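PDB 5MYP: aldehyde dehydrogenase from Trypanosoma brucei, which probably oxidises aldehydes to carboxylic acids, using NAD+ as the electron acceptor. Local coordinates for the interface of chains A and B. Residues are numbered along the deposited sequence; one frame, centred on the assembly and turned at random. Chains: chain A/B, Aldehyde dehydrogenase.

Contact 1: the interface of chains A and B. Residues chain A 410-411; chain B 31, 34.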
loop_
_atom_site.group_PDB
_atom_site.type_symbol
_atom_site.label_atom_id
_atom_site.label_comp_id
_atom_site.label_asym_id
_atom_site.label_seq_id
_atom_site.Cartn_x
_atom_site.Cartn_y
_atom_site.Cartn_z
ATOM N N SER A 410 13.204 11.441 -15.948
ATOM C CA SER A 410 14.089 10.455 -15.342
ATOM C C SER A 410 14.823 10.963 -14.089
ATOM O O SER A 410 15.271 10.151 -13.281
ATOM C CB SER A 410 15.085 9.936 -16.388
ATOM O OG SER A 410 15.986 10.949 -16.783
ATOM N N ARG A 411 14.934 12.283 -13.924
ATOM C CA ARG A 411 15.669 12.884 -12.798
ATOM C C ARG A 411 14.780 13.549 -11.732
ATOM O O ARG A 411 15.303 14.170 -10.800
ATOM C CB ARG A 411 16.680 13.905 -13.340
ATOM C CG ARG A 411 17.756 13.317 -14.238
ATOM C CD ARG A 411 18.809 12.571 -13.443
ATOM N NE ARG A 411 19.763 11.869 -14.306
ATOM C CZ ARG A 411 20.824 11.183 -13.874
ATOM N NH1 ARG A 411 21.099 11.091 -12.574
ATOM N NH2 ARG A 411 21.623 10.581 -14.753
ATOM N N ASP B 31 22.987 8.581 -6.990
ATOM C CA ASP B 31 22.772 7.512 -7.982
ATOM C C ASP B 31 23.616 6.248 -7.743
ATOM O O ASP B 31 23.978 5.542 -8.686
ATOM C CB ASP B 31 22.980 8.038 -9.415
ATOM C CG ASP B 31 22.095 9.227 -9.745
ATOM O OD1 ASP B 31 20.956 9.295 -9.236
ATOM O OD2 ASP B 31 22.545 10.093 -10.522
ATOM N N ARG B 34 21.311 3.459 -9.063
ATOM C CA ARG B 34 20.361 3.871 -10.099
ATOM C C ARG B 34 20.470 3.006 -11.350
ATOM O O ARG B 34 19.473 2.417 -11.788
ATOM C CB ARG B 34 20.585 5.340 -10.452
ATOM C CG ARG B 34 19.615 5.924 -11.465
ATOM C CD ARG B 34 20.027 7.338 -11.825
ATOM N NE ARG B 34 19.328 7.809 -13.014
ATOM C CZ ARG B 34 18.121 8.378 -13.031
ATOM N NH1 ARG B 34 17.420 8.576 -11.909
ATOM N NH2 ARG B 34 17.608 8.756 -14.192
#
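A:Ser410 keeps a helical backbone (phi -72°, psi -21°) in the last turn of helix 402-411, and its carbonyl faces the guanidinium of B:Arg34 across the interface. That carbonyl takes two hydrogen bonds from B:Arg34. The grip is end-on. NH2 of B:Arg34 lies 2.9 Å from O of A:Ser410, and NH1 of B:Arg34 lies 3.0 Å from the same O. The carbonyl oxygen sits in the guanidinium plane, while both nitrogens approach it from one face of the carbonyl plane. The NH2 bond rises well above that plane, and the NH1 bond is only tilted from it. B:Arg34 spans the gap with an extended chain, its CG anti to the backbone N.

A:Arg411 crosses B:Arg34 at a slant. Its chain bends at chi2, and NH1 of A:Arg411 forms a salt bridge with B:Asp31, 2.7 Å from the carboxylate OD2. The oxygen lies at the edge of the guanidinium, in its plane, but the nitrogen meets the carboxylate from above.

The two guanidiniums stack nearly parallel, 13° apart. The overlap is shifted toward the rim, with NE of B:Arg34 over the face of A:Arg411. The carboxylate and the carbonyl probably offset the like charges. Each arginine thus has an acceptor on the opposite chain.

The chain A residues close helix 402-411. Those of chain B lie in the loop between helices 16-29 and 36-52.

Contact 2: the interface of chains A and B. Residues chain A 431-432; chain B 100, 102, 111, 113, 458, 460.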
loop_
_atom_site.group_PDB
_atom_site.type_symbol
_atom_site.label_atom_id
_atom_site.label_comp_id
_atom_site.label_asym_id
_atom_site.label_seq_id
_atom_site.Cartn_x
_atom_site.Cartn_y
_atom_site.Cartn_z
ATOM N N LEU A 431 -5.352 5.629 -16.126
ATOM C CA LEU A 431 -4.221 5.974 -15.270
ATOM C C LEU A 431 -4.594 5.865 -13.789
ATOM O O LEU A 431 -5.693 6.269 -13.403
ATOM C CB LEU A 431 -3.752 7.402 -15.554
ATOM C CG LEU A 431 -3.172 7.695 -16.936
ATOM C CD1 LEU A 431 -2.692 9.140 -16.984
ATOM C CD2 LEU A 431 -2.045 6.737 -17.292
ATOM N N PRO A 432 -3.678 5.321 -12.960
ATOM C CA PRO A 432 -3.862 5.411 -11.510
ATOM C C PRO A 432 -3.575 6.835 -11.038
ATOM O O PRO A 432 -2.628 7.456 -11.526
ATOM C CB PRO A 432 -2.825 4.427 -10.958
ATOM C CG PRO A 432 -1.760 4.363 -11.993
ATOM C CD PRO A 432 -2.401 4.670 -13.317
ATOM N N PRO B 100 -0.569 1.457 -20.560
ATOM C CA PRO B 100 -1.864 1.078 -19.992
ATOM C C PRO B 100 -2.989 1.136 -21.024
ATOM O O PRO B 100 -2.874 1.842 -22.034
ATOM C CB PRO B 100 -2.081 2.130 -18.907
ATOM C CG PRO B 100 -1.399 3.335 -19.447
ATOM C CD PRO B 100 -0.212 2.852 -20.218
ATOM N N MET B 102 -6.085 2.645 -22.276
ATOM C CA MET B 102 -6.714 3.956 -22.158
ATOM C C MET B 102 -8.066 3.958 -22.882
ATOM O O MET B 102 -8.217 3.317 -23.936
ATOM C CB MET B 102 -5.806 5.029 -22.769
ATOM C CG MET B 102 -4.421 5.128 -22.151
ATOM S SD MET B 102 -4.396 5.337 -20.353
ATOM C CE MET B 102 -5.216 6.915 -20.176
ATOM N N CYS B 111 0.391 7.744 -23.301
ATOM C CA CYS B 111 0.416 7.452 -21.867
ATOM C C CYS B 111 1.273 6.228 -21.516
ATOM O O CYS B 111 1.346 5.258 -22.285
ATOM C CB CYS B 111 -1.003 7.250 -21.344
ATOM S SG CYS B 111 -2.048 8.710 -21.502
ATOM N N LEU B 113 2.992 3.977 -17.797
ATOM C CA LEU B 113 3.238 3.783 -16.371
ATOM C C LEU B 113 4.722 3.462 -16.203
ATOM O O LEU B 113 5.175 2.384 -16.599
ATOM C CB LEU B 113 2.365 2.657 -15.817
ATOM C CG LEU B 113 0.858 2.770 -16.091
ATOM C CD1 LEU B 113 0.107 1.608 -15.456
ATOM C CD2 LEU B 113 0.306 4.099 -15.590
ATOM N N PRO B 458 2.443 7.450 -13.348
ATOM C CA PRO B 458 1.796 7.653 -14.647
ATOM C C PRO B 458 2.340 8.879 -15.379
ATOM O O PRO B 458 2.591 9.911 -14.753
ATOM C CB PRO B 458 0.324 7.849 -14.279
ATOM C CG PRO B 458 0.361 8.383 -12.893
ATOM C CD PRO B 458 1.490 7.646 -12.240
ATOM N N MET B 460 1.589 11.201 -18.933
ATOM C CA MET B 460 0.717 11.536 -20.061
ATOM C C MET B 460 1.413 12.588 -20.914
ATOM O O MET B 460 1.714 13.667 -20.420
ATOM C CB MET B 460 -0.626 12.076 -19.562
ATOM C CG MET B 460 -1.486 12.733 -20.642
ATOM S SD MET B 460 -3.076 13.310 -20.025
ATOM C CE MET B 460 -4.045 11.815 -20.167
#
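A:Leu431 and A:Pro432 press into an apolar patch of chain B, part of a two-fold symmetric interface between identical subunits. Packing of this kind would help hold the two copies together in the deposited dimer, a common assembly in this family.

A:Leu431 is the central plug. Its CG stands anti to the carbonyl carbon (chi1 -65°), and CG and the CD2 methyl do the touching. The CD2 methyl lies among several groups. It is 3.9 Å from the CD2 methyl of B:Leu113 and 4.0 Å from ring CB of B:Pro458. Ring CG of B:Pro100 lies 4.1 Å from the same A:Leu431 CD2. The sulfur of B:Met102 also borders this methyl. The B:Met102 chain folds at chi2 and chi3, and its terminal methyl CE comes 3.9 Å from CG of A:Leu431. CB of B:Cys111 adds a looser contact to CD2, and the other methyl, CD1, meets the end of B:Met460 only loosely.

A:Pro432 uses a different part of the same surface. Its ring CD meets CD2 of B:Leu113 at 3.6 Å, with the two side chains reaching toward each other. One methyl of B:Leu113 therefore serves both chain A residues. On the carbonyl side of A:Pro432, the backbone O rests 3.4 Å from ring CG of B:Pro458. This is a van der Waals contact.

The proline rings and the branched leucines give a compact, mainly aliphatic junction. Fit of shape, and not bonding between the residues named here, accounts for their contact.

In chain A the two residues belong to the loop between 3-10 helices 424-427 and 437-439. In chain B, B:Cys111 and B:Leu113 come from strand 110-117, and B:Pro458 and B:Met460 from strand 454-461. B:Pro100 and B:Met102 lie in the loop that precedes 3-10 helix 104-108.

The centres of the C-alpha atoms of contact 1 and contact 2 are about 21 Å apart. They share no residue and no helix or strand. In both, a short C-terminal-half segment of chain A meets chain B. The polar contact 1 and the apolar contact 2 complement each other. Two-fold symmetry repeats each with the chains exchanged, so the dimer of the deposited assembly would be held at several separated points. The centre of contact 1 is about 23 Å from A:Cys259, and that of contact 2 about 27 Å from B:Glu223. Neither contact is therefore likely to touch the predicted catalytic residues directly.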